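Local structure of cryptochrome DASH (2VTB) at residues A[206-211]-A[299-304]. The protein repairs cyclobutane pyrimidine dimers in single-stranded DNA as an FAD- and folate-containing photolyase, and may also act as a photoreceptor. Residues are numbered along the deposited sequence; the frame is centred on the assembly and turned at random.
Sequences CSIRSS and SPRFIY
Ile208 lays its CD1 methyl over the face of the Tyr304 ring, a CH-pi contact 3.7 Å from the centroid and only 7° off the ring normal. Its other branch, CG2, lies on the same side of the ring but out beyond its rim, 3.6 Å from Tyr304 CD2. The ring is carried out to this isoleucine because CG of Tyr304 stands anti to the backbone N (chi1 175°). Without the ring, as with an alanine at Tyr304, the CD1 and CG2 methyls of Ile208 are likely to lose the surface they rest on. At Arg209 it is mainly the backbone that meets the helix: its carbonyl O sits 3.4 Å from Arg301 CD, and one water donates to both Arg209 O (2.8 Å) and Arg301 O. Here the linker after helix 195-205, on the way from the alpha/beta part of the photolyase fold to its helical FAD-binding part, runs past the first turn of helix 300-313, whose N-cap is Ser299. The two arginine side chains run the same way, Arg209 NH1 and Arg301 NH1 5.0 Å apart, each salt-bridged to its own acids: Arg209 NE to Asp183, Arg301 NH2 to Asp55 and Asp57. Past Ser210, Ser211 OG packs against the helix backbone, 3.5 Å from Arg301 C, while Ser211 N is hydrogen-bonded to the Glu305 carboxylate.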
ATOM      1  N   CYS A 206      -7.213  20.328   3.373  1.00 45.19           N
ATOM      2  CA  CYS A 206      -6.547  20.264   2.063  1.00 45.56           C
ATOM      3  C   CYS A 206      -7.062  21.288   1.072  1.00 45.14           C
ATOM      4  O   CYS A 206      -8.171  21.808   1.212  1.00 44.81           O
ATOM      5  CB  CYS A 206      -6.737  18.889   1.428  1.00 45.90           C
ATOM      6  SG  CYS A 206      -6.223  17.554   2.462  1.00 48.59           S
ATOM      7  N   SER A 207      -6.242  21.540   0.056  1.00 44.89           N
ATOM      8  CA  SER A 207      -6.649  22.298  -1.121  1.00 44.87           C
ATOM      9  C   SER A 207      -6.634  21.389  -2.350  1.00 44.18           C
ATOM     10  O   SER A 207      -5.981  20.339  -2.364  1.00 43.99           O
ATOM     11  CB  SER A 207      -5.703  23.477  -1.352  1.00 44.98           C
ATOM     12  OG  SER A 207      -5.869  24.461  -0.353  1.00 46.82           O
ATOM     13  N   ILE A 208      -7.367  21.799  -3.376  1.00 43.46           N
ATOM     14  CA  ILE A 208      -7.352  21.116  -4.659  1.00 42.96           C
ATOM     15  C   ILE A 208      -6.336  21.857  -5.520  1.00 42.71           C
ATOM     16  O   ILE A 208      -6.350  23.086  -5.575  1.00 42.31           O
ATOM     17  CB  ILE A 208      -8.756  21.122  -5.310  1.00 43.20           C
ATOM     18  CG1 ILE A 208      -9.749  20.345  -4.432  1.00 43.34           C
ATOM     19  CG2 ILE A 208      -8.707  20.533  -6.717  1.00 42.36           C
ATOM     20  CD1 ILE A 208     -11.201  20.401  -4.908  1.00 42.85           C
ATOM     21  N   ARG A 209      -5.431  21.124  -6.156  1.00 42.27           N
ATOM     22  CA  ARG A 209      -4.410  21.746  -6.990  1.00 42.45           C
ATOM     23  C   ARG A 209      -5.028  22.300  -8.275  1.00 42.79           C
ATOM     24  O   ARG A 209      -6.053  21.792  -8.748  1.00 42.65           O
ATOM     25  CB  ARG A 209      -3.322  20.740  -7.352  1.00 42.32           C
ATOM     26  CG  ARG A 209      -2.551  20.182  -6.171  1.00 42.29           C
ATOM     27  CD  ARG A 209      -1.527  19.167  -6.638  1.00 43.17           C
ATOM     28  NE  ARG A 209      -0.765  18.605  -5.528  1.00 43.87           N
ATOM     29  CZ  ARG A 209       0.342  17.879  -5.668  1.00 44.66           C
ATOM     30  NH1 ARG A 209       0.859  17.634  -6.868  1.00 45.82           N
ATOM     31  NH2 ARG A 209       0.956  17.417  -4.595  1.00 44.73           N
ATOM     32  N   SER A 210      -4.403  23.337  -8.833  1.00 43.14           N
ATOM     33  CA  SER A 210      -4.753  23.825 -10.173  1.00 43.81           C
ATOM     34  C   SER A 210      -4.446  22.759 -11.211  1.00 43.71           C
ATOM     35  O   SER A 210      -3.574  21.924 -10.992  1.00 43.74           O
ATOM     36  CB  SER A 210      -3.955  25.075 -10.524  1.00 43.82           C
ATOM     37  OG  SER A 210      -4.338  26.158  -9.710  1.00 45.45           O
ATOM     38  N   SER A 211      -5.156  22.790 -12.339  1.00 43.86           N
ATOM     39  CA  SER A 211      -4.834  21.898 -13.451  1.00 44.13           C
ATOM     40  C   SER A 211      -3.429  22.190 -13.947  1.00 43.66           C
ATOM     41  O   SER A 211      -3.012  23.343 -13.990  1.00 43.38           O
ATOM     42  CB  SER A 211      -5.815  22.086 -14.615  1.00 44.15           C
ATOM     43  OG  SER A 211      -7.119  21.717 -14.232  1.00 46.54           O
ATOM     44  N   SER A 299     -10.390  15.097 -16.329  1.00 39.94           N
ATOM     45  CA  SER A 299      -9.840  14.978 -14.983  1.00 40.84           C
ATOM     46  C   SER A 299     -10.634  15.814 -13.980  1.00 40.79           C
ATOM     47  O   SER A 299     -11.179  16.859 -14.340  1.00 40.83           O
ATOM     48  CB  SER A 299      -8.381  15.419 -14.985  1.00 41.23           C
ATOM     49  OG  SER A 299      -8.286  16.834 -14.928  1.00 42.95           O
ATOM     50  N   PRO A 300     -10.706  15.353 -12.717  1.00 41.14           N
ATOM     51  CA  PRO A 300     -11.434  16.105 -11.689  1.00 41.05           C
ATOM     52  C   PRO A 300     -10.905  17.517 -11.400  1.00 40.89           C
ATOM     53  O   PRO A 300     -11.701  18.390 -11.056  1.00 40.91           O
ATOM     54  CB  PRO A 300     -11.324  15.222 -10.437  1.00 41.35           C
ATOM     55  CG  PRO A 300     -10.320  14.193 -10.731  1.00 41.94           C
ATOM     56  CD  PRO A 300     -10.155  14.088 -12.205  1.00 41.05           C
ATOM     57  N   ARG A 301      -9.598  17.749 -11.526  1.00 40.40           N
ATOM     58  CA  ARG A 301      -9.059  19.099 -11.328  1.00 40.61           C
ATOM     59  C   ARG A 301      -9.560  20.075 -12.395  1.00 40.09           C
ATOM     60  O   ARG A 301      -9.825  21.255 -12.103  1.00 39.58           O
ATOM     61  CB  ARG A 301      -7.534  19.091 -11.305  1.00 41.02           C
ATOM     62  CG  ARG A 301      -6.939  18.405 -10.072  1.00 42.51           C
ATOM     63  CD  ARG A 301      -5.449  18.655  -9.990  1.00 45.18           C
ATOM     64  NE  ARG A 301      -4.746  18.151 -11.169  1.00 46.16           N
ATOM     65  CZ  ARG A 301      -3.644  17.403 -11.143  1.00 49.30           C
ATOM     66  NH1 ARG A 301      -3.055  17.070  -9.987  1.00 51.01           N
ATOM     67  NH2 ARG A 301      -3.098  17.000 -12.290  1.00 49.12           N
ATOM     68  N   PHE A 302      -9.683  19.583 -13.625  1.00 39.44           N
ATOM     69  CA  PHE A 302     -10.285  20.363 -14.710  1.00 39.40           C
ATOM     70  C   PHE A 302     -11.752  20.662 -14.411  1.00 38.99           C
ATOM     71  O   PHE A 302     -12.205  21.787 -14.596  1.00 38.97           O
ATOM     72  CB  PHE A 302     -10.154  19.623 -16.046  1.00 39.39           C
ATOM     73  CG  PHE A 302     -11.054  20.161 -17.130  1.00 39.73           C
ATOM     74  CD1 PHE A 302     -10.814  21.402 -17.706  1.00 39.91           C
ATOM     75  CD2 PHE A 302     -12.147  19.429 -17.565  1.00 39.74           C
ATOM     76  CE1 PHE A 302     -11.654  21.888 -18.704  1.00 40.08           C
ATOM     77  CE2 PHE A 302     -12.979  19.913 -18.567  1.00 40.21           C
ATOM     78  CZ  PHE A 302     -12.731  21.141 -19.130  1.00 39.47           C
ATOM     79  N   ILE A 303     -12.491  19.653 -13.949  1.00 38.83           N
ATOM     80  CA  ILE A 303     -13.909  19.835 -13.623  1.00 38.60           C
ATOM     81  C   ILE A 303     -14.069  20.864 -12.506  1.00 38.77           C
ATOM     82  O   ILE A 303     -14.920  21.752 -12.597  1.00 38.27           O
ATOM     83  CB  ILE A 303     -14.605  18.505 -13.241  1.00 38.49           C
ATOM     84  CG1 ILE A 303     -14.623  17.545 -14.440  1.00 38.77           C
ATOM     85  CG2 ILE A 303     -16.045  18.764 -12.765  1.00 38.48           C
ATOM     86  CD1 ILE A 303     -14.983  16.105 -14.092  1.00 37.96           C
ATOM     87  N   TYR A 304     -13.229  20.767 -11.476  1.00 39.11           N
ATOM     88  CA  TYR A 304     -13.278  21.715 -10.355  1.00 39.53           C
ATOM     89  C   TYR A 304     -13.053  23.168 -10.801  1.00 39.59           C
ATOM     90  O   TYR A 304     -13.738  24.070 -10.323  1.00 39.20           O
ATOM     91  CB  TYR A 304     -12.272  21.325  -9.264  1.00 40.08           C
ATOM     92  CG  TYR A 304     -12.190  22.323  -8.123  1.00 40.56           C
ATOM     93  CD1 TYR A 304     -13.267  22.526  -7.264  1.00 41.27           C
ATOM     94  CD2 TYR A 304     -11.035  23.067  -7.908  1.00 40.69           C
ATOM     95  CE1 TYR A 304     -13.193  23.453  -6.215  1.00 41.49           C
ATOM     96  CE2 TYR A 304     -10.949  23.986  -6.870  1.00 41.95           C
ATOM     97  CZ  TYR A 304     -12.029  24.173  -6.028  1.00 41.09           C
ATOM     98  OH  TYR A 304     -11.934  25.089  -5.011  1.00 42.45           O
TER
HETATM   99  O   HOH W   1      -8.335  22.632 -10.070  1.00 33.68           O